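PDB 3K6K: Esterase/lipase from Uncultured bacterium, which probably hydrolyses carboxylic ester bonds, as a bacterial homologue of hormone-sensitive lipase with the alpha/beta hydrolase fold. Local coordinates for residues 140-145 with 149-154; 188-193 with 218-223; 231-236 with 257-262; 262-265 with 270-273. One frame throughout, in Å; residues are numbered along the deposited sequence.

How the interactions relate
Interactions 1 to 4 follow one another along the chain of a single alpha/beta hydrolase fold. Interaction 1 sets helix 129-145 against the central strand 151-156 and stands apart, its centre 22 to 28 Å from the other three. Interactions 2 and 3 lie 14 Å apart, centre to centre, and meet where L190 N is 2.8 Å from S231 OG, which ties the two loops together. Interactions 3 and 4 are closest, with centres 8 Å apart; they share E262 and helix 254-266, and A261 packs on V271. Interactions 1 and 4 reach the same sheet, 4 at its outermost strand 271-276. Both 3 and 4 touch the second subunit, so this side of the fold also serves the dimer.

Interaction 1: 140-145 with 149-154; sequences ALLKTA and DRIIIA
I151 presses its side chain into the end of helix 129-145, where L141, L142 and A145 receive it. Its CD1 lies 3.8 Å from CG of L141, the two side chains meeting tip to tip. The same methyl is 3.9 Å from A145 CB, which also touches CG1 of I151. L142 comes in nearly at right angles, with CD2 4.2 Å from I151 CD1. The I151 torsion explains this split: CG1 stands anti to the carbonyl carbon (chi1 -58°) and carries CD1 into the helix, while CG2 turns to CD2 of L141. The one polar link is R150 NH2 to A145 O, a 3.3 Å hydrogen bond bent to 142° at the hydrogen. The donor lies nearly along the C=O axis, although the oxygen is tilted out of the guanidinium plane. R150 NE, buried here, has no partner in the model. With a leucine in place of R150, the A145 carbonyl at the helix end would probably lose this partner and the turn would be less firmly tied. The helix and strand belong to the alpha/beta hydrolase core and run roughly antiparallel, with 145° between their short axes. Further out, L141 rests on L84 of adjacent strand 82-86 and W115 of 113-117, one strand beyond. Backbone bonds from R150 and I152 to H82, and from I151 to A179, fix the strand between 82-86 and 180-184.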
loop_
_atom_site.group_PDB
_atom_site.type_symbol
_atom_site.label_atom_id
_atom_site.label_comp_id
_atom_site.label_asym_id
_atom_site.label_seq_id
_atom_site.Cartn_x
_atom_site.Cartn_y
_atom_site.Cartn_z
ATOM N N ALA A 140 29.874 -1.244 -7.365
ATOM C CA ALA A 140 30.705 -0.101 -7.666
ATOM C C ALA A 140 30.225 1.137 -6.979
ATOM O O ALA A 140 31.022 1.993 -6.593
ATOM C CB ALA A 140 30.780 0.109 -9.164
ATOM N N LEU A 141 28.916 1.261 -6.822
ATOM C CA LEU A 141 28.376 2.453 -6.182
ATOM C C LEU A 141 28.620 2.451 -4.635
ATOM O O LEU A 141 28.775 3.507 -4.000
ATOM C CB LEU A 141 26.882 2.598 -6.610
ATOM C CG LEU A 141 25.892 3.620 -6.054
ATOM C CD1 LEU A 141 26.292 5.094 -6.280
ATOM C CD2 LEU A 141 24.523 3.297 -6.687
ATOM N N LEU A 142 28.644 1.261 -4.042
ATOM C CA LEU A 142 28.988 1.122 -2.613
ATOM C C LEU A 142 30.318 1.814 -2.267
ATOM O O LEU A 142 30.376 2.603 -1.309
ATOM C CB LEU A 142 28.995 -0.347 -2.194
ATOM C CG LEU A 142 27.610 -0.972 -2.003
ATOM C CD1 LEU A 142 27.662 -2.476 -1.964
ATOM C CD2 LEU A 142 27.000 -0.465 -0.739
ATOM N N LYS A 143 31.359 1.561 -3.073
ATOM C CA LYS A 143 32.686 2.300 -2.985
ATOM C C LYS A 143 32.611 3.813 -3.231
ATOM O O LYS A 143 33.247 4.549 -2.479
ATOM C CB LYS A 143 33.790 1.717 -3.895
ATOM C CG LYS A 143 33.726 0.185 -4.119
ATOM C CD LYS A 143 35.043 -0.379 -4.643
ATOM C CE LYS A 143 35.003 -1.922 -4.682
ATOM N NZ LYS A 143 36.339 -2.530 -4.995
ATOM N N THR A 144 31.884 4.276 -4.270
ATOM C CA THR A 144 31.757 5.721 -4.553
ATOM C C THR A 144 30.987 6.435 -3.444
ATOM O O THR A 144 31.402 7.509 -2.999
ATOM C CB THR A 144 31.086 6.054 -5.917
ATOM O OG1 THR A 144 31.876 5.547 -6.998
ATOM C CG2 THR A 144 30.937 7.586 -6.101
ATOM N N ALA A 145 29.874 5.833 -2.996
ATOM C CA ALA A 145 29.061 6.409 -1.928
ATOM C C ALA A 145 29.655 6.213 -0.519
ATOM O O ALA A 145 29.284 6.903 0.457
ATOM C CB ALA A 145 27.651 5.879 -2.007
ATOM N N ASP A 149 24.042 3.122 3.182
ATOM C CA ASP A 149 22.982 3.810 3.881
ATOM C C ASP A 149 22.725 5.166 3.263
ATOM O O ASP A 149 21.976 6.015 3.816
ATOM C CB ASP A 149 23.401 4.088 5.320
ATOM C CG ASP A 149 23.617 2.824 6.145
ATOM O OD1 ASP A 149 24.381 2.890 7.142
ATOM O OD2 ASP A 149 23.034 1.772 5.833
ATOM N N ARG A 150 23.414 5.425 2.162
ATOM C CA ARG A 150 23.126 6.631 1.457
ATOM C C ARG A 150 22.694 6.348 0.029
ATOM O O ARG A 150 22.637 7.234 -0.788
ATOM C CB ARG A 150 24.255 7.673 1.637
ATOM C CG ARG A 150 23.911 8.699 2.786
ATOM C CD ARG A 150 25.110 9.493 3.335
ATOM N NE ARG A 150 26.365 8.769 3.084
ATOM C CZ ARG A 150 27.526 9.014 3.691
ATOM N NH1 ARG A 150 27.605 9.986 4.623
ATOM N NH2 ARG A 150 28.601 8.275 3.369
ATOM N N ILE A 151 22.294 5.113 -0.210
ATOM C CA ILE A 151 21.854 4.689 -1.509
ATOM C C ILE A 151 20.415 4.238 -1.439
ATOM O O ILE A 151 20.051 3.472 -0.528
ATOM C CB ILE A 151 22.717 3.563 -2.036
ATOM C CG1 ILE A 151 24.178 4.036 -2.098
ATOM C CG2 ILE A 151 22.274 3.150 -3.422
ATOM C CD1 ILE A 151 25.111 2.885 -2.372
ATOM N N ILE A 152 19.607 4.756 -2.379
ATOM C CA ILE A 152 18.297 4.212 -2.723
ATOM C C ILE A 152 18.311 3.539 -4.109
ATOM O O ILE A 152 18.997 3.982 -5.036
ATOM C CB ILE A 152 17.259 5.326 -2.756
ATOM C CG1 ILE A 152 17.124 6.006 -1.366
ATOM C CG2 ILE A 152 15.948 4.764 -3.264
ATOM C CD1 ILE A 152 16.309 5.149 -0.295
ATOM N N ILE A 153 17.531 2.486 -4.274
ATOM C CA ILE A 153 17.454 1.848 -5.573
ATOM C C ILE A 153 16.033 2.057 -6.079
ATOM O O ILE A 153 15.079 1.703 -5.371
ATOM C CB ILE A 153 17.711 0.375 -5.510
ATOM C CG1 ILE A 153 18.817 0.071 -4.522
ATOM C CG2 ILE A 153 17.998 -0.169 -6.866
ATOM C CD1 ILE A 153 20.219 0.363 -4.989
ATOM N N ALA A 154 15.929 2.634 -7.296
ATOM C CA ALA A 154 14.674 3.074 -7.892
ATOM C C ALA A 154 14.570 2.601 -9.338
ATOM O O ALA A 154 15.551 2.256 -9.958
ATOM C CB ALA A 154 14.566 4.567 -7.821
#

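Interaction 2: 188-193 with 218-223; sequences VDLTLS and LYVGGE
The loop after strand 180-184 leans L190 against the C-terminal turn of helix 209-220, at Y219 and V220. One methyl does the work: CD2 of L190 lies 3.8 Å from CG2 of V220, and the two side chains run past each other in opposite directions. V220 offers this methyl because CG2 is anti to its carbonyl carbon, with CG1 anti to the backbone N (chi1 175°). The same L190 CD2 stands near the plane of the Y219 ring, at its edge, 4.3 Å from CD1; the ring stacks with Y91. L190 thus docks a loop of the alpha/beta hydrolase fold on a helix end, and is held by a type I beta turn from D189 to L192, closed by L192 N to D189 O at 3.0 Å. An Asx turn is laid over it, since D189 OD2 accepts from T191 N at 3.0 Å. T191 OG1 reaches that same oxygen at 2.7 Å, and both donors come from one face of the carboxylate, about 40° above its plane. D189 OD1 pairs instead with R194 in a salt bridge. Across the contact the helix ends, as G221 leaves helical geometry with positive phi, and R225 bonds to L190 O.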
loop_
_atom_site.group_PDB
_atom_site.type_symbol
_atom_site.label_atom_id
_atom_site.label_comp_id
_atom_site.label_asym_id
_atom_site.label_seq_id
_atom_site.Cartn_x
_atom_site.Cartn_y
_atom_site.Cartn_z
ATOM N N VAL A 188 6.840 -7.457 -12.194
ATOM C CA VAL A 188 7.463 -8.404 -11.317
ATOM C C VAL A 188 6.901 -9.796 -11.423
ATOM O O VAL A 188 7.302 -10.677 -10.659
ATOM C CB VAL A 188 7.427 -7.943 -9.847
ATOM C CG1 VAL A 188 8.513 -6.945 -9.611
ATOM C CG2 VAL A 188 6.052 -7.401 -9.461
ATOM N N ASP A 189 5.976 -10.004 -12.350
ATOM C CA ASP A 189 5.462 -11.346 -12.590
ATOM C C ASP A 189 5.350 -11.632 -14.074
ATOM O O ASP A 189 4.297 -11.406 -14.646
ATOM C CB ASP A 189 4.094 -11.508 -11.981
ATOM C CG ASP A 189 3.630 -12.964 -11.965
ATOM O OD1 ASP A 189 2.635 -13.273 -11.292
ATOM O OD2 ASP A 189 4.262 -13.810 -12.629
ATOM N N LEU A 190 6.423 -12.140 -14.696
ATOM C CA LEU A 190 6.407 -12.445 -16.133
ATOM C C LEU A 190 5.518 -13.594 -16.537
ATOM O O LEU A 190 5.423 -13.921 -17.737
ATOM C CB LEU A 190 7.805 -12.635 -16.684
ATOM C CG LEU A 190 8.315 -11.233 -17.040
ATOM C CD1 LEU A 190 8.494 -10.363 -15.770
ATOM C CD2 LEU A 190 9.640 -11.359 -17.808
ATOM N N THR A 191 4.813 -14.180 -15.571
ATOM C CA THR A 191 3.721 -15.091 -15.927
ATOM C C THR A 191 2.472 -14.402 -16.418
ATOM O O THR A 191 1.653 -15.034 -17.062
ATOM C CB THR A 191 3.324 -16.112 -14.809
ATOM O OG1 THR A 191 2.488 -15.479 -13.843
ATOM C CG2 THR A 191 4.542 -16.755 -14.111
ATOM N N LEU A 192 2.256 -13.131 -16.069
ATOM C CA LEU A 192 1.095 -12.379 -16.577
ATOM C C LEU A 192 -0.269 -13.087 -16.460
ATOM O O LEU A 192 -0.898 -13.350 -17.481
ATOM C CB LEU A 192 1.327 -11.963 -18.044
ATOM C CG LEU A 192 2.659 -11.242 -18.408
ATOM C CD1 LEU A 192 2.900 -11.297 -19.885
ATOM C CD2 LEU A 192 2.637 -9.783 -18.005
ATOM N N SER A 193 -0.773 -13.295 -15.235
ATOM C CA SER A 193 -1.804 -14.328 -14.971
ATOM C C SER A 193 -2.778 -13.926 -13.886
ATOM O O SER A 193 -3.837 -14.566 -13.698
ATOM C CB SER A 193 -1.129 -15.679 -14.730
ATOM O OG SER A 193 -0.337 -15.663 -13.552
ATOM N N LEU A 218 11.546 -12.458 -24.979
ATOM C CA LEU A 218 12.916 -12.083 -25.366
ATOM C C LEU A 218 13.884 -12.015 -24.181
ATOM O O LEU A 218 15.082 -12.306 -24.309
ATOM C CB LEU A 218 12.938 -10.788 -26.198
ATOM C CG LEU A 218 11.994 -10.789 -27.417
ATOM C CD1 LEU A 218 11.755 -9.368 -28.005
ATOM C CD2 LEU A 218 12.421 -11.799 -28.521
ATOM N N TYR A 219 13.361 -11.641 -23.021
ATOM C CA TYR A 219 14.174 -11.570 -21.832
ATOM C C TYR A 219 14.367 -12.948 -21.204
ATOM O O TYR A 219 15.482 -13.312 -20.845
ATOM C CB TYR A 219 13.514 -10.644 -20.828
ATOM C CG TYR A 219 14.335 -10.395 -19.584
ATOM C CD1 TYR A 219 13.815 -10.685 -18.310
ATOM C CD2 TYR A 219 15.629 -9.854 -19.680
ATOM C CE1 TYR A 219 14.560 -10.444 -17.158
ATOM C CE2 TYR A 219 16.386 -9.620 -18.545
ATOM C CZ TYR A 219 15.831 -9.894 -17.279
ATOM O OH TYR A 219 16.579 -9.643 -16.164
ATOM N N VAL A 220 13.266 -13.683 -21.074
ATOM C CA VAL A 220 13.219 -14.981 -20.414
ATOM C C VAL A 220 13.967 -16.025 -21.237
ATOM O O VAL A 220 15.047 -16.518 -20.847
ATOM C CB VAL A 220 11.776 -15.443 -20.259
ATOM C CG1 VAL A 220 11.741 -16.791 -19.698
ATOM C CG2 VAL A 220 10.992 -14.518 -19.337
ATOM N N GLY A 221 13.343 -16.345 -22.374
ATOM C CA GLY A 221 13.867 -17.198 -23.453
ATOM C C GLY A 221 14.505 -18.558 -23.207
ATOM O O GLY A 221 15.689 -18.746 -23.442
ATOM N N GLY A 222 13.724 -19.500 -22.718
ATOM C CA GLY A 222 14.316 -20.784 -22.381
ATOM C C GLY A 222 14.278 -20.869 -20.864
ATOM O O GLY A 222 13.844 -21.895 -20.340
ATOM N N GLU A 223 14.714 -19.817 -20.157
ATOM C CA GLU A 223 14.534 -19.744 -18.677
ATOM C C GLU A 223 13.103 -19.966 -18.129
ATOM O O GLU A 223 12.122 -19.990 -18.885
ATOM C CB GLU A 223 15.133 -18.453 -18.096
ATOM C CG GLU A 223 16.660 -18.409 -18.067
ATOM C CD GLU A 223 17.280 -19.533 -17.244
ATOM O OE1 GLU A 223 18.519 -19.706 -17.330
ATOM O OE2 GLU A 223 16.549 -20.242 -16.518
#

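Interaction 3: 231-236 with 257-262; sequences SPVYAD and STTLAE. With SO4 (sulfate ion), chain I.
V233 lies over one face of the Y234 ring, its CG1 3.9 Å above the plane and over the centre, while S231 CB sits at the ring edge in plane. From this CH-pi position the same methyl also meets helix 254-266, with V233 CG1 3.9 Å from CG2 of T259. The contact thus joins a short 3-10 turn, 232-234, to a helix that packs on the alpha/beta hydrolase sheet. The turn is closed by Y234 N to S231 O at 2.7 Å. V233 and T259 cross at about a right angle, T259 CG2 meeting V233 CG1 with V233 CG2 slightly further off. The other methyl, CG2 of V233, faces the helix backbone and approaches L260 N to 3.8 Å. V233 chi1 (149°) is about 30° off the staggered value, consistent with a side chain fitted between the ring and the helix. L260, whose CB is 4.3 Å from V233 CG2, also packs on M243 and I245 of strand 243-248, and P232 packs on T164 and A165 of helix 158-172. In T259, CG2 is anti to the backbone N (chi1 -57° for OG1), which sends the methyl to V233 and leaves the hydroxyl beside the backbone N. That hydroxyl has S255 O as its main partner. T258 OG1 bonds to O1 of a sulfate ion, probably from the crystallisation liquor, at a very short 2.5 Å, and T258 OG1 of the second subunit binds it too. The sulfate O3 is 2.9 Å from T259 OG1, whose proton may go to S255 O instead.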
loop_
_atom_site.group_PDB
_atom_site.type_symbol
_atom_site.label_atom_id
_atom_site.label_comp_id
_atom_site.label_asym_id
_atom_site.label_seq_id
_atom_site.Cartn_x
_atom_site.Cartn_y
_atom_site.Cartn_z
ATOM N N SER A 231 10.945 -13.123 -11.961
ATOM C CA SER A 231 9.654 -12.744 -11.358
ATOM C C SER A 231 9.715 -12.715 -9.801
ATOM O O SER A 231 9.246 -13.665 -9.094
ATOM C CB SER A 231 8.525 -13.641 -11.853
ATOM O OG SER A 231 8.384 -13.611 -13.285
ATOM N N PRO A 232 10.256 -11.608 -9.248
ATOM C CA PRO A 232 10.535 -11.560 -7.814
ATOM C C PRO A 232 9.308 -11.843 -6.948
ATOM O O PRO A 232 9.427 -12.226 -5.791
ATOM C CB PRO A 232 11.087 -10.132 -7.653
ATOM C CG PRO A 232 11.772 -9.850 -8.965
ATOM C CD PRO A 232 10.711 -10.363 -9.909
ATOM N N VAL A 233 8.123 -11.705 -7.515
ATOM C CA VAL A 233 6.932 -12.154 -6.840
ATOM C C VAL A 233 7.060 -13.614 -6.277
ATOM O O VAL A 233 6.515 -13.939 -5.223
ATOM C CB VAL A 233 5.714 -11.887 -7.749
ATOM C CG1 VAL A 233 4.669 -12.854 -7.558
ATOM C CG2 VAL A 233 5.178 -10.477 -7.500
ATOM N N TYR A 234 7.813 -14.462 -6.957
ATOM C CA TYR A 234 7.989 -15.845 -6.524
ATOM C C TYR A 234 9.218 -16.014 -5.635
ATOM O O TYR A 234 9.531 -17.112 -5.285
ATOM C CB TYR A 234 7.995 -16.796 -7.755
ATOM C CG TYR A 234 6.682 -16.629 -8.517
ATOM C CD1 TYR A 234 5.496 -17.208 -8.039
ATOM C CD2 TYR A 234 6.600 -15.807 -9.640
ATOM C CE1 TYR A 234 4.287 -16.986 -8.688
ATOM C CE2 TYR A 234 5.398 -15.586 -10.294
ATOM C CZ TYR A 234 4.246 -16.166 -9.822
ATOM O OH TYR A 234 3.040 -15.938 -10.472
ATOM N N ALA A 235 9.906 -14.940 -5.247
ATOM C CA ALA A 235 11.163 -15.069 -4.451
ATOM C C ALA A 235 10.986 -15.372 -2.942
ATOM O O ALA A 235 9.878 -15.351 -2.409
ATOM C CB ALA A 235 12.052 -13.836 -4.629
ATOM N N ASP A 236 12.097 -15.662 -2.278
ATOM C CA ASP A 236 12.196 -15.543 -0.841
ATOM C C ASP A 236 12.665 -14.121 -0.654
ATOM O O ASP A 236 13.814 -13.766 -0.912
ATOM C CB ASP A 236 13.202 -16.527 -0.250
ATOM C CG ASP A 236 13.573 -16.192 1.184
ATOM O OD1 ASP A 236 12.887 -15.336 1.792
ATOM O OD2 ASP A 236 14.566 -16.774 1.690
ATOM N N SER A 257 2.061 -4.903 -8.258
ATOM C CA SER A 257 2.216 -4.058 -7.101
ATOM C C SER A 257 1.553 -4.603 -5.858
ATOM O O SER A 257 2.214 -4.701 -4.832
ATOM C CB SER A 257 1.751 -2.632 -7.396
ATOM O OG SER A 257 2.696 -1.997 -8.234
ATOM N N THR A 258 0.275 -4.948 -5.916
ATOM C CA THR A 258 -0.416 -5.446 -4.754
ATOM C C THR A 258 0.188 -6.802 -4.361
ATOM O O THR A 258 0.329 -7.131 -3.152
ATOM C CB THR A 258 -1.942 -5.630 -5.006
ATOM O OG1 THR A 258 -2.098 -6.609 -6.025
ATOM C CG2 THR A 258 -2.511 -4.501 -5.527
ATOM N N THR A 259 0.548 -7.615 -5.352
ATOM C CA THR A 259 1.112 -8.952 -5.027
ATOM C C THR A 259 2.501 -8.946 -4.449
ATOM O O THR A 259 2.780 -9.672 -3.474
ATOM C CB THR A 259 1.071 -9.947 -6.177
ATOM O OG1 THR A 259 -0.271 -10.075 -6.614
ATOM C CG2 THR A 259 1.522 -11.379 -5.688
ATOM N N LEU A 260 3.380 -8.160 -5.034
ATOM C CA LEU A 260 4.646 -7.918 -4.378
ATOM C C LEU A 260 4.490 -7.363 -2.957
ATOM O O LEU A 260 5.329 -7.624 -2.064
ATOM C CB LEU A 260 5.448 -6.916 -5.175
ATOM C CG LEU A 260 6.993 -6.847 -5.248
ATOM C CD1 LEU A 260 7.491 -5.395 -5.019
ATOM C CD2 LEU A 260 7.836 -7.937 -4.537
ATOM N N ALA A 261 3.487 -6.532 -2.748
ATOM C CA ALA A 261 3.260 -5.999 -1.396
ATOM C C ALA A 261 2.826 -7.184 -0.499
ATOM O O ALA A 261 3.350 -7.358 0.592
ATOM C CB ALA A 261 2.207 -4.855 -1.414
ATOM N N GLU A 262 1.878 -8.001 -0.970
ATOM C CA GLU A 262 1.471 -9.154 -0.200
ATOM C C GLU A 262 2.702 -9.938 0.306
ATOM O O GLU A 262 2.914 -10.108 1.550
ATOM C CB GLU A 262 0.572 -10.074 -1.035
ATOM C CG GLU A 262 -0.088 -11.176 -0.245
ATOM C CD GLU A 262 -1.086 -11.868 -1.069
ATOM O OE1 GLU A 262 -2.266 -11.560 -0.978
ATOM O OE2 GLU A 262 -0.688 -12.677 -1.908
HETATM S S SO4 I . -3.541 -9.604 -4.740
HETATM O O1 SO4 I . -3.446 -8.692 -5.884
HETATM O O2 SO4 I . -4.931 -10.071 -4.643
HETATM O O3 SO4 I . -2.565 -10.699 -4.938
HETATM O O4 SO4 I . -3.266 -8.953 -3.460
#

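Interaction 4: 262-265 with 270-273; sequences ERAG and SVEL. With SO4 (sulfate ion), chain F.
A264 and V271 point their side chains at each other, and a single methyl makes the touch: V271 CG2 lies 3.8 Å from A264 CB. The same methyl comes within 4.1 Å of G265 N, on the helix backbone. A V271 chi1 of -178° puts CG1 trans to N and leaves CG2 beside that N, on the helix side. CG1 of V271 is thereby directed to A261, one turn earlier on the helix.

E262 and R263 face the other way, off the strand. R263 NE donates to E262 OE2 at 2.9 Å in a nearly straight salt bridge (169°). It uses the anti lone pair of the carboxylate oxygen, which lies in the guanidinium plane, and this fixes the rotation of that group. The remaining nitrogens fork onto one sulfate oxygen: R263 NH1 is 2.8 Å and R263 NH2 2.6 Å from O4. R194 NH2 binds the same sulfate, probably a crystallisation ion, and W195 of the second subunit forms a cation-pi contact with R263. An alanine in place of R263 would probably leave E262 OE2 without its charged mate and W195 of the second subunit without its cation.

Around V271, backbone bonds from S270 and E272 to M243 seat the strand beside 243-248, while V271 to L273 pair antiparallel with a strand of the second subunit. Helix 254-266 links strands 243-248 and 271-276 in a beta-alpha-beta unit of the alpha/beta hydrolase fold and packs on 271-276, the outermost strand of this chain, from which the sheet continues into the second subunit.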
loop_
_atom_site.group_PDB
_atom_site.type_symbol
_atom_site.label_atom_id
_atom_site.label_comp_id
_atom_site.label_asym_id
_atom_site.label_seq_id
_atom_site.Cartn_x
_atom_site.Cartn_y
_atom_site.Cartn_z
ATOM N N GLU A 262 1.878 -8.001 -0.970
ATOM C CA GLU A 262 1.471 -9.154 -0.200
ATOM C C GLU A 262 2.702 -9.938 0.306
ATOM O O GLU A 262 2.914 -10.108 1.550
ATOM C CB GLU A 262 0.572 -10.074 -1.035
ATOM C CG GLU A 262 -0.088 -11.176 -0.245
ATOM C CD GLU A 262 -1.086 -11.868 -1.069
ATOM O OE1 GLU A 262 -2.266 -11.560 -0.978
ATOM O OE2 GLU A 262 -0.688 -12.677 -1.908
ATOM N N ARG A 263 3.550 -10.327 -0.642
ATOM C CA ARG A 263 4.582 -11.281 -0.402
ATOM C C ARG A 263 5.778 -10.612 0.253
ATOM O O ARG A 263 6.459 -11.172 1.154
ATOM C CB ARG A 263 4.986 -12.013 -1.701
ATOM C CG ARG A 263 3.771 -12.655 -2.481
ATOM C CD ARG A 263 2.899 -13.594 -1.573
ATOM N NE ARG A 263 1.772 -14.172 -2.332
ATOM C CZ ARG A 263 1.872 -15.206 -3.177
ATOM N NH1 ARG A 263 3.049 -15.805 -3.351
ATOM N NH2 ARG A 263 0.802 -15.641 -3.854
ATOM N N ALA A 264 6.066 -9.407 -0.156
ATOM C CA ALA A 264 7.184 -8.769 0.527
ATOM C C ALA A 264 6.787 -8.541 2.040
ATOM O O ALA A 264 7.588 -8.799 2.955
ATOM C CB ALA A 264 7.604 -7.563 -0.169
ATOM N N GLY A 265 5.544 -8.152 2.301
ATOM C CA GLY A 265 5.137 -7.826 3.672
ATOM C C GLY A 265 5.188 -9.082 4.512
ATOM O O GLY A 265 5.661 -9.034 5.628
ATOM N N SER A 270 9.325 -4.021 5.129
ATOM C CA SER A 270 8.429 -2.827 5.248
ATOM C C SER A 270 7.912 -2.498 3.856
ATOM O O SER A 270 8.698 -2.492 2.914
ATOM C CB SER A 270 9.175 -1.631 5.776
ATOM O OG SER A 270 8.323 -0.513 5.849
ATOM N N VAL A 271 6.604 -2.269 3.705
ATOM C CA VAL A 271 6.104 -1.964 2.394
ATOM C C VAL A 271 5.036 -0.914 2.496
ATOM O O VAL A 271 4.092 -1.018 3.295
ATOM C CB VAL A 271 5.499 -3.189 1.631
ATOM C CG1 VAL A 271 5.053 -2.750 0.239
ATOM C CG2 VAL A 271 6.512 -4.310 1.451
ATOM N N GLU A 272 5.186 0.107 1.673
ATOM C CA GLU A 272 4.156 1.120 1.555
ATOM C C GLU A 272 3.798 1.267 0.106
ATOM O O GLU A 272 4.661 1.472 -0.749
ATOM C CB GLU A 272 4.674 2.446 2.096
ATOM C CG GLU A 272 5.460 2.300 3.368
ATOM C CD GLU A 272 6.052 3.646 3.861
ATOM O OE1 GLU A 272 7.270 3.652 4.201
ATOM O OE2 GLU A 272 5.290 4.674 3.877
ATOM N N LEU A 273 2.532 1.167 -0.179
ATOM C CA LEU A 273 2.063 1.119 -1.517
ATOM C C LEU A 273 0.972 2.160 -1.630
ATOM O O LEU A 273 0.043 2.132 -0.812
ATOM C CB LEU A 273 1.479 -0.233 -1.740
ATOM C CG LEU A 273 0.870 -0.786 -3.041
ATOM C CD1 LEU A 273 -0.573 -1.135 -2.837
ATOM C CD2 LEU A 273 1.115 0.032 -4.295
HETATM S S SO4 F . 0.984 -18.229 -6.031
HETATM O O1 SO4 F . -0.161 -17.549 -6.646
HETATM O O2 SO4 F . 0.478 -18.997 -4.871
HETATM O O3 SO4 F . 1.703 -19.034 -7.032
HETATM O O4 SO4 F . 1.990 -17.303 -5.532
#